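Local coordinates for designed helical repeat protein (PDB 5CWD) that was designed from scratch to fold into an array of repeated, disulfide-linked helix pairs, probably as a structural scaffold without a natural function, at residues A[129-141]-A[159-173]. Residues are numbered along the deposited sequence; the frame is centred on the assembly and turned at random.
Sequences TKEAARSFCEAAK and ACKEVAKQAGMPWLE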
ATOM      1  N   THR A 129     -12.116   8.107   4.490  1.00 55.68           N
ATOM      2  CA  THR A 129     -11.806   8.151   3.067  1.00 55.16           C
ATOM      3  C   THR A 129     -11.077   9.448   2.722  1.00 56.64           C
ATOM      4  O   THR A 129     -10.189   9.469   1.866  1.00 57.57           O
ATOM      5  CB  THR A 129     -13.077   8.034   2.212  1.00 55.68           C
ATOM      6  OG1 THR A 129     -13.977   9.100   2.536  1.00 59.95           O
ATOM      7  CG2 THR A 129     -13.768   6.703   2.462  1.00 56.10           C
ATOM      8  N   LYS A 130     -11.447  10.523   3.412  1.00 55.22           N
ATOM      9  CA  LYS A 130     -10.840  11.829   3.187  1.00 56.22           C
ATOM     10  C   LYS A 130      -9.343  11.806   3.471  1.00 57.66           C
ATOM     11  O   LYS A 130      -8.535  12.131   2.602  1.00 61.10           O
ATOM     12  CB  LYS A 130     -11.525  12.885   4.055  1.00 60.04           C
ATOM     13  CG  LYS A 130     -10.805  14.227   4.116  1.00 65.12           C
ATOM     14  CD  LYS A 130     -10.554  14.812   2.736  1.00 66.17           C
ATOM     15  CE  LYS A 130      -9.820  16.144   2.828  1.00 70.60           C
ATOM     16  NZ  LYS A 130      -9.514  16.718   1.488  1.00 74.12           N
ATOM     17  N   GLU A 131      -8.979  11.425   4.691  1.00 55.93           N
ATOM     18  CA  GLU A 131      -7.578  11.381   5.095  1.00 53.36           C
ATOM     19  C   GLU A 131      -6.764  10.460   4.194  1.00 54.12           C
ATOM     20  O   GLU A 131      -5.636  10.781   3.819  1.00 52.93           O
ATOM     21  CB  GLU A 131      -7.460  10.925   6.546  1.00 53.33           C
ATOM     22  CG  GLU A 131      -8.139  11.851   7.536  1.00 55.85           C
ATOM     23  CD  GLU A 131      -7.969  11.389   8.969  1.00 62.08           C
ATOM     24  OE1 GLU A 131      -7.454  10.270   9.173  1.00 62.12           O
ATOM     25  OE2 GLU A 131      -8.346  12.146   9.890  1.00 65.46           O
ATOM     26  N   ALA A 132      -7.344   9.314   3.853  1.00 54.20           N
ATOM     27  CA  ALA A 132      -6.688   8.352   2.977  1.00 51.62           C
ATOM     28  C   ALA A 132      -6.425   8.968   1.611  1.00 51.90           C
ATOM     29  O   ALA A 132      -5.300   8.940   1.104  1.00 56.67           O
ATOM     30  CB  ALA A 132      -7.535   7.109   2.838  1.00 50.59           C
ATOM     31  N   ALA A 133      -7.476   9.525   1.022  1.00 51.45           N
ATOM     32  CA  ALA A 133      -7.376  10.182  -0.274  1.00 53.06           C
ATOM     33  C   ALA A 133      -6.320  11.282  -0.246  1.00 53.66           C
ATOM     34  O   ALA A 133      -5.487  11.393  -1.152  1.00 54.06           O
ATOM     35  CB  ALA A 133      -8.719  10.754  -0.670  1.00 56.02           C
ATOM     36  N   ARG A 134      -6.366  12.086   0.810  1.00 55.54           N
ATOM     37  CA  ARG A 134      -5.445  13.202   0.984  1.00 55.21           C
ATOM     38  C   ARG A 134      -4.008  12.700   1.091  1.00 52.70           C
ATOM     39  O   ARG A 134      -3.097  13.262   0.482  1.00 51.64           O
ATOM     40  CB  ARG A 134      -5.831  14.004   2.227  1.00 56.63           C
ATOM     41  CG  ARG A 134      -5.221  15.389   2.308  1.00 61.15           C
ATOM     42  CD  ARG A 134      -5.774  16.140   3.507  1.00 61.65           C
ATOM     43  NE  ARG A 134      -4.904  17.231   3.934  1.00 64.95           N
ATOM     44  CZ  ARG A 134      -5.038  17.890   5.081  1.00 69.36           C
ATOM     45  NH1 ARG A 134      -6.010  17.572   5.928  1.00 67.48           N
ATOM     46  NH2 ARG A 134      -4.197  18.869   5.389  1.00 70.90           N
ATOM     47  N   SER A 135      -3.816  11.635   1.865  1.00 51.89           N
ATOM     48  CA  SER A 135      -2.508  11.006   1.995  1.00 54.16           C
ATOM     49  C   SER A 135      -2.003  10.537   0.637  1.00 54.97           C
ATOM     50  O   SER A 135      -0.858  10.803   0.264  1.00 56.07           O
ATOM     51  CB  SER A 135      -2.570   9.823   2.963  1.00 57.05           C
ATOM     52  OG  SER A 135      -3.022  10.231   4.243  1.00 62.48           O
ATOM     53  N   PHE A 136      -2.868   9.834  -0.089  1.00 54.44           N
ATOM     54  CA  PHE A 136      -2.551   9.355  -1.433  1.00 51.61           C
ATOM     55  C   PHE A 136      -2.102  10.498  -2.341  1.00 53.05           C
ATOM     56  O   PHE A 136      -0.973  10.501  -2.864  1.00 56.02           O
ATOM     57  CB  PHE A 136      -3.772   8.657  -2.033  1.00 52.08           C
ATOM     58  CG  PHE A 136      -3.478   7.858  -3.274  1.00 53.22           C
ATOM     59  CD1 PHE A 136      -3.253   8.485  -4.488  1.00 54.41           C
ATOM     60  CD2 PHE A 136      -3.450   6.472  -3.228  1.00 53.41           C
ATOM     61  CE1 PHE A 136      -2.999   7.746  -5.632  1.00 54.24           C
ATOM     62  CE2 PHE A 136      -3.193   5.729  -4.368  1.00 53.70           C
ATOM     63  CZ  PHE A 136      -2.968   6.368  -5.571  1.00 53.84           C
ATOM     64  N   CYS A 137      -2.993  11.469  -2.521  1.00 51.35           N
ATOM     65  CA  CYS A 137      -2.715  12.595  -3.397  1.00 52.33           C
ATOM     66  C   CYS A 137      -1.425  13.290  -2.979  1.00 52.61           C
ATOM     67  O   CYS A 137      -0.525  13.502  -3.796  1.00 54.06           O
ATOM     68  CB  CYS A 137      -3.878  13.585  -3.385  1.00 53.67           C
ATOM     69  SG  CYS A 137      -3.747  14.888  -4.633  1.00 65.48           S
ATOM     70  N   GLU A 138      -1.325  13.618  -1.695  1.00 51.64           N
ATOM     71  CA  GLU A 138      -0.170  14.349  -1.198  1.00 52.57           C
ATOM     72  C   GLU A 138       1.106  13.535  -1.384  1.00 53.28           C
ATOM     73  O   GLU A 138       2.165  14.093  -1.664  1.00 54.99           O
ATOM     74  CB  GLU A 138      -0.356  14.718   0.273  1.00 56.85           C
ATOM     75  CG  GLU A 138       0.638  15.759   0.790  1.00 63.57           C
ATOM     76  CD  GLU A 138       0.425  17.143   0.188  1.00 66.77           C
ATOM     77  OE1 GLU A 138      -0.525  17.318  -0.606  1.00 63.90           O
ATOM     78  OE2 GLU A 138       1.210  18.058   0.516  1.00 66.98           O
ATOM     79  N   ALA A 139       1.007  12.217  -1.235  1.00 51.47           N
ATOM     80  CA  ALA A 139       2.150  11.343  -1.479  1.00 50.92           C
ATOM     81  C   ALA A 139       2.578  11.445  -2.936  1.00 51.39           C
ATOM     82  O   ALA A 139       3.765  11.607  -3.240  1.00 53.56           O
ATOM     83  CB  ALA A 139       1.815   9.906  -1.125  1.00 52.02           C
ATOM     84  N   ALA A 140       1.603  11.346  -3.835  1.00 51.37           N
ATOM     85  CA  ALA A 140       1.877  11.520  -5.259  1.00 49.74           C
ATOM     86  C   ALA A 140       2.573  12.856  -5.540  1.00 51.08           C
ATOM     87  O   ALA A 140       3.634  12.897  -6.177  1.00 54.43           O
ATOM     88  CB  ALA A 140       0.594  11.421  -6.054  1.00 51.55           C
ATOM     89  N   LYS A 141       1.976  13.945  -5.063  1.00 51.05           N
ATOM     90  CA  LYS A 141       2.546  15.273  -5.280  1.00 52.44           C
ATOM     91  C   LYS A 141       3.948  15.367  -4.678  1.00 51.92           C
ATOM     92  O   LYS A 141       4.848  15.981  -5.261  1.00 53.26           O
ATOM     93  CB  LYS A 141       1.645  16.356  -4.680  1.00 56.49           C
ATOM     94  CG  LYS A 141       0.161  16.193  -4.990  1.00 56.59           C
ATOM     95  CD  LYS A 141      -0.488  17.503  -5.423  1.00 63.18           C
ATOM     96  CE  LYS A 141      -0.107  17.899  -6.844  1.00 63.69           C
ATOM     97  NZ  LYS A 141      -1.262  18.510  -7.560  1.00 63.78           N
ATOM     98  N   ALA A 159      -3.509  10.908 -10.841  1.00 54.21           N
ATOM     99  CA  ALA A 159      -3.776  10.049  -9.698  1.00 55.09           C
ATOM    100  C   ALA A 159      -4.677  10.765  -8.695  1.00 57.69           C
ATOM    101  O   ALA A 159      -5.667  10.202  -8.217  1.00 58.64           O
ATOM    102  CB  ALA A 159      -2.478   9.629  -9.044  1.00 53.81           C
ATOM    103  N   CYS A 160      -4.331  12.011  -8.382  1.00 57.74           N
ATOM    104  CA  CYS A 160      -5.166  12.830  -7.510  1.00 56.33           C
ATOM    105  C   CYS A 160      -6.600  12.920  -8.029  1.00 55.94           C
ATOM    106  O   CYS A 160      -7.550  12.719  -7.273  1.00 55.28           O
ATOM    107  CB  CYS A 160      -4.578  14.232  -7.371  1.00 58.23           C
ATOM    108  SG  CYS A 160      -3.040  14.284  -6.440  1.00 58.11           S
ATOM    109  N   LYS A 161      -6.751  13.226  -9.315  1.00 57.87           N
ATOM    110  CA  LYS A 161      -8.070  13.265  -9.942  1.00 57.38           C
ATOM    111  C   LYS A 161      -8.813  11.948  -9.745  1.00 57.07           C
ATOM    112  O   LYS A 161      -9.971  11.937  -9.317  1.00 59.19           O
ATOM    113  CB  LYS A 161      -7.949  13.570 -11.436  1.00 59.62           C
ATOM    114  CG  LYS A 161      -7.570  15.009 -11.758  1.00 62.68           C
ATOM    115  CD  LYS A 161      -7.452  15.221 -13.260  1.00 65.86           C
ATOM    116  CE  LYS A 161      -7.111  16.663 -13.600  1.00 72.57           C
ATOM    117  NZ  LYS A 161      -7.127  16.901 -15.072  1.00 73.61           N
ATOM    118  N   GLU A 162      -8.148  10.841 -10.065  1.00 57.69           N
ATOM    119  CA  GLU A 162      -8.734   9.517  -9.871  1.00 57.70           C
ATOM    120  C   GLU A 162      -9.218   9.328  -8.439  1.00 56.96           C
ATOM    121  O   GLU A 162     -10.363   8.936  -8.215  1.00 58.44           O
ATOM    122  CB  GLU A 162      -7.728   8.424 -10.226  1.00 57.18           C
ATOM    123  CG  GLU A 162      -7.716   8.046 -11.698  1.00 62.38           C
ATOM    124  CD  GLU A 162      -8.970   7.299 -12.124  1.00 65.58           C
ATOM    125  OE1 GLU A 162      -9.841   7.046 -11.263  1.00 61.99           O
ATOM    126  OE2 GLU A 162      -9.082   6.962 -13.322  1.00 68.47           O
ATOM    127  N   VAL A 163      -8.350   9.611  -7.475  1.00 56.42           N
ATOM    128  CA  VAL A 163      -8.721   9.485  -6.069  1.00 55.60           C
ATOM    129  C   VAL A 163      -9.892  10.401  -5.730  1.00 56.84           C
ATOM    130  O   VAL A 163     -10.773  10.030  -4.954  1.00 58.18           O
ATOM    131  CB  VAL A 163      -7.544   9.817  -5.139  1.00 55.00           C
ATOM    132  CG1 VAL A 163      -7.979   9.804  -3.684  1.00 55.32           C
ATOM    133  CG2 VAL A 163      -6.434   8.829  -5.327  1.00 56.78           C
ATOM    134  N   ALA A 164      -9.889  11.599  -6.305  1.00 56.17           N
ATOM    135  CA  ALA A 164     -10.960  12.555  -6.064  1.00 57.11           C
ATOM    136  C   ALA A 164     -12.283  11.978  -6.548  1.00 59.33           C
ATOM    137  O   ALA A 164     -13.292  12.042  -5.843  1.00 60.71           O
ATOM    138  CB  ALA A 164     -10.665  13.876  -6.753  1.00 60.19           C
ATOM    139  N   LYS A 165     -12.272  11.412  -7.752  1.00 60.23           N
ATOM    140  CA  LYS A 165     -13.448  10.732  -8.285  1.00 59.08           C
ATOM    141  C   LYS A 165     -13.878   9.591  -7.367  1.00 59.93           C
ATOM    142  O   LYS A 165     -15.045   9.495  -6.989  1.00 59.13           O
ATOM    143  CB  LYS A 165     -13.173  10.195  -9.691  1.00 59.79           C
ATOM    144  CG  LYS A 165     -13.796  11.019 -10.810  1.00 63.90           C
ATOM    145  CD  LYS A 165     -13.139  12.383 -10.946  1.00 66.02           C
ATOM    146  CE  LYS A 165     -13.809  13.222 -12.031  1.00 66.84           C
ATOM    147  NZ  LYS A 165     -13.737  12.578 -13.374  1.00 61.64           N
ATOM    148  N   GLN A 166     -12.922   8.734  -7.015  1.00 61.96           N
ATOM    149  CA  GLN A 166     -13.176   7.584  -6.148  1.00 61.36           C
ATOM    150  C   GLN A 166     -13.855   7.981  -4.837  1.00 59.97           C
ATOM    151  O   GLN A 166     -14.955   7.520  -4.531  1.00 60.60           O
ATOM    152  CB  GLN A 166     -11.861   6.861  -5.841  1.00 60.41           C
ATOM    153  CG  GLN A 166     -11.213   6.150  -7.034  1.00 57.74           C
ATOM    154  CD  GLN A 166     -11.894   4.852  -7.448  1.00 63.67           C
ATOM    155  OE1 GLN A 166     -11.774   4.433  -8.599  1.00 68.24           O
ATOM    156  NE2 GLN A 166     -12.590   4.202  -6.518  1.00 64.97           N
ATOM    157  N   ALA A 167     -13.188   8.837  -4.069  1.00 59.58           N
ATOM    158  CA  ALA A 167     -13.678   9.234  -2.755  1.00 57.58           C
ATOM    159  C   ALA A 167     -14.921  10.111  -2.857  1.00 59.89           C
ATOM    160  O   ALA A 167     -15.693  10.220  -1.905  1.00 61.17           O
ATOM    161  CB  ALA A 167     -12.588   9.959  -1.991  1.00 61.29           C
ATOM    162  N   GLY A 168     -15.106  10.741  -4.011  1.00 58.97           N
ATOM    163  CA  GLY A 168     -16.279  11.559  -4.246  1.00 59.53           C
ATOM    164  C   GLY A 168     -16.236  12.873  -3.495  1.00 60.61           C
ATOM    165  O   GLY A 168     -17.265  13.355  -3.020  1.00 64.60           O
ATOM    166  N   MET A 169     -15.042  13.447  -3.380  1.00 60.23           N
ATOM    167  CA  MET A 169     -14.866  14.766  -2.778  1.00 63.43           C
ATOM    168  C   MET A 169     -13.952  15.611  -3.661  1.00 61.86           C
ATOM    169  O   MET A 169     -12.734  15.612  -3.478  1.00 61.47           O
ATOM    170  CB  MET A 169     -14.300  14.654  -1.358  1.00 64.72           C
ATOM    171  CG  MET A 169     -13.210  13.612  -1.169  1.00 65.13           C
ATOM    172  SD  MET A 169     -12.959  13.231   0.577  1.00 71.38           S
ATOM    173  CE  MET A 169     -14.467  12.340   0.963  1.00 60.47           C
ATOM    174  N   PRO A 170     -14.546  16.336  -4.625  1.00 60.72           N
ATOM    175  CA  PRO A 170     -13.811  17.073  -5.660  1.00 61.72           C
ATOM    176  C   PRO A 170     -12.738  18.012  -5.128  1.00 65.04           C
ATOM    177  O   PRO A 170     -11.821  18.364  -5.868  1.00 70.16           O
ATOM    178  CB  PRO A 170     -14.909  17.883  -6.354  1.00 64.00           C
ATOM    179  CG  PRO A 170     -16.145  17.114  -6.130  1.00 64.74           C
ATOM    180  CD  PRO A 170     -16.004  16.501  -4.777  1.00 60.73           C
ATOM    181  N   TRP A 171     -12.853  18.410  -3.868  1.00 63.83           N
ATOM    182  CA  TRP A 171     -11.983  19.439  -3.314  1.00 66.59           C
ATOM    183  C   TRP A 171     -10.523  19.003  -3.228  1.00 68.54           C
ATOM    184  O   TRP A 171      -9.633  19.832  -3.031  1.00 68.51           O
ATOM    185  CB  TRP A 171     -12.487  19.848  -1.935  1.00 68.78           C
ATOM    186  CG  TRP A 171     -13.868  20.400  -1.982  1.00 66.96           C
ATOM    187  CD1 TRP A 171     -14.979  19.874  -1.400  1.00 66.00           C
ATOM    188  CD2 TRP A 171     -14.293  21.584  -2.665  1.00 68.39           C
ATOM    189  NE1 TRP A 171     -16.074  20.661  -1.670  1.00 67.04           N
ATOM    190  CE2 TRP A 171     -15.677  21.716  -2.447  1.00 67.33           C
ATOM    191  CE3 TRP A 171     -13.634  22.546  -3.438  1.00 68.92           C
ATOM    192  CZ2 TRP A 171     -16.416  22.774  -2.972  1.00 66.79           C
ATOM    193  CZ3 TRP A 171     -14.369  23.594  -3.959  1.00 68.19           C
ATOM    194  CH2 TRP A 171     -15.745  23.699  -3.723  1.00 67.99           C
ATOM    195  N   LEU A 172     -10.277  17.706  -3.375  1.00 67.26           N
ATOM    196  CA  LEU A 172      -8.911  17.204  -3.419  1.00 68.41           C
ATOM    197  C   LEU A 172      -8.205  17.734  -4.663  1.00 70.15           C
ATOM    198  O   LEU A 172      -7.236  18.489  -4.563  1.00 70.89           O
ATOM    199  CB  LEU A 172      -8.902  15.677  -3.401  1.00 68.25           C
ATOM    200  CG  LEU A 172      -9.202  15.063  -2.034  1.00 67.14           C
ATOM    201  CD1 LEU A 172      -9.650  13.625  -2.185  1.00 65.70           C
ATOM    202  CD2 LEU A 172      -7.975  15.153  -1.139  1.00 65.52           C
ATOM    203  N   GLU A 173      -8.700  17.336  -5.832  1.00 69.33           N
ATOM    204  CA  GLU A 173      -8.197  17.854  -7.101  1.00 68.69           C
ATOM    205  C   GLU A 173      -9.078  17.400  -8.258  1.00 65.65           C
ATOM    206  O   GLU A 173      -8.734  17.591  -9.425  1.00 67.11           O
ATOM    207  CB  GLU A 173      -6.752  17.409  -7.341  1.00 68.45           C
ATOM    208  CG  GLU A 173      -5.807  18.562  -7.665  1.00 69.19           C
ATOM    209  CD  GLU A 173      -4.584  18.130  -8.451  1.00 67.84           C
ATOM    210  OE1 GLU A 173      -3.469  18.563  -8.091  1.00 66.45           O
ATOM    211  OE2 GLU A 173      -4.736  17.373  -9.437  1.00 65.55           O
TER
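Phe136 and Val163 meet where helix 129-147 packs against helix 150-167: the valine CG2 lies over one face of the phenyl ring, 3.8 Å from the Phe136 ring centroid, a CH-pi contact. The ring edge meets Ala159 CB in plane, chi1 of -167° swinging CG away from the backbone N. With the ring cut back to an alanine, Val163 CG2 and Ala159 CB would probably lose their aromatic partner, and a gap is likely to open toward Ala114 of helix 108-125. Helices 129-141 and 159-167 run antiparallel (173°), their axes 9.1 Å apart at closest approach, as a helical hairpin of the designed repeat array. Cys137 and Cys160 join them covalently through a disulfide, SG to SG 2.0 Å. Lys130 crosses Met169 at an angle: its CB lies beside Met169 SD, the bend at chi2 (55°) sets CD 3.6 Å from the same Met169 SD, and the extended remainder runs past Leu172 in the opposite direction, taking NZ to Leu172 CD2. Leu172 turns its other methyl, CD1, to Ala133 CB, which also meets Val163 CG1, so this small side chain is enclosed by apolar groups from both helix and loop.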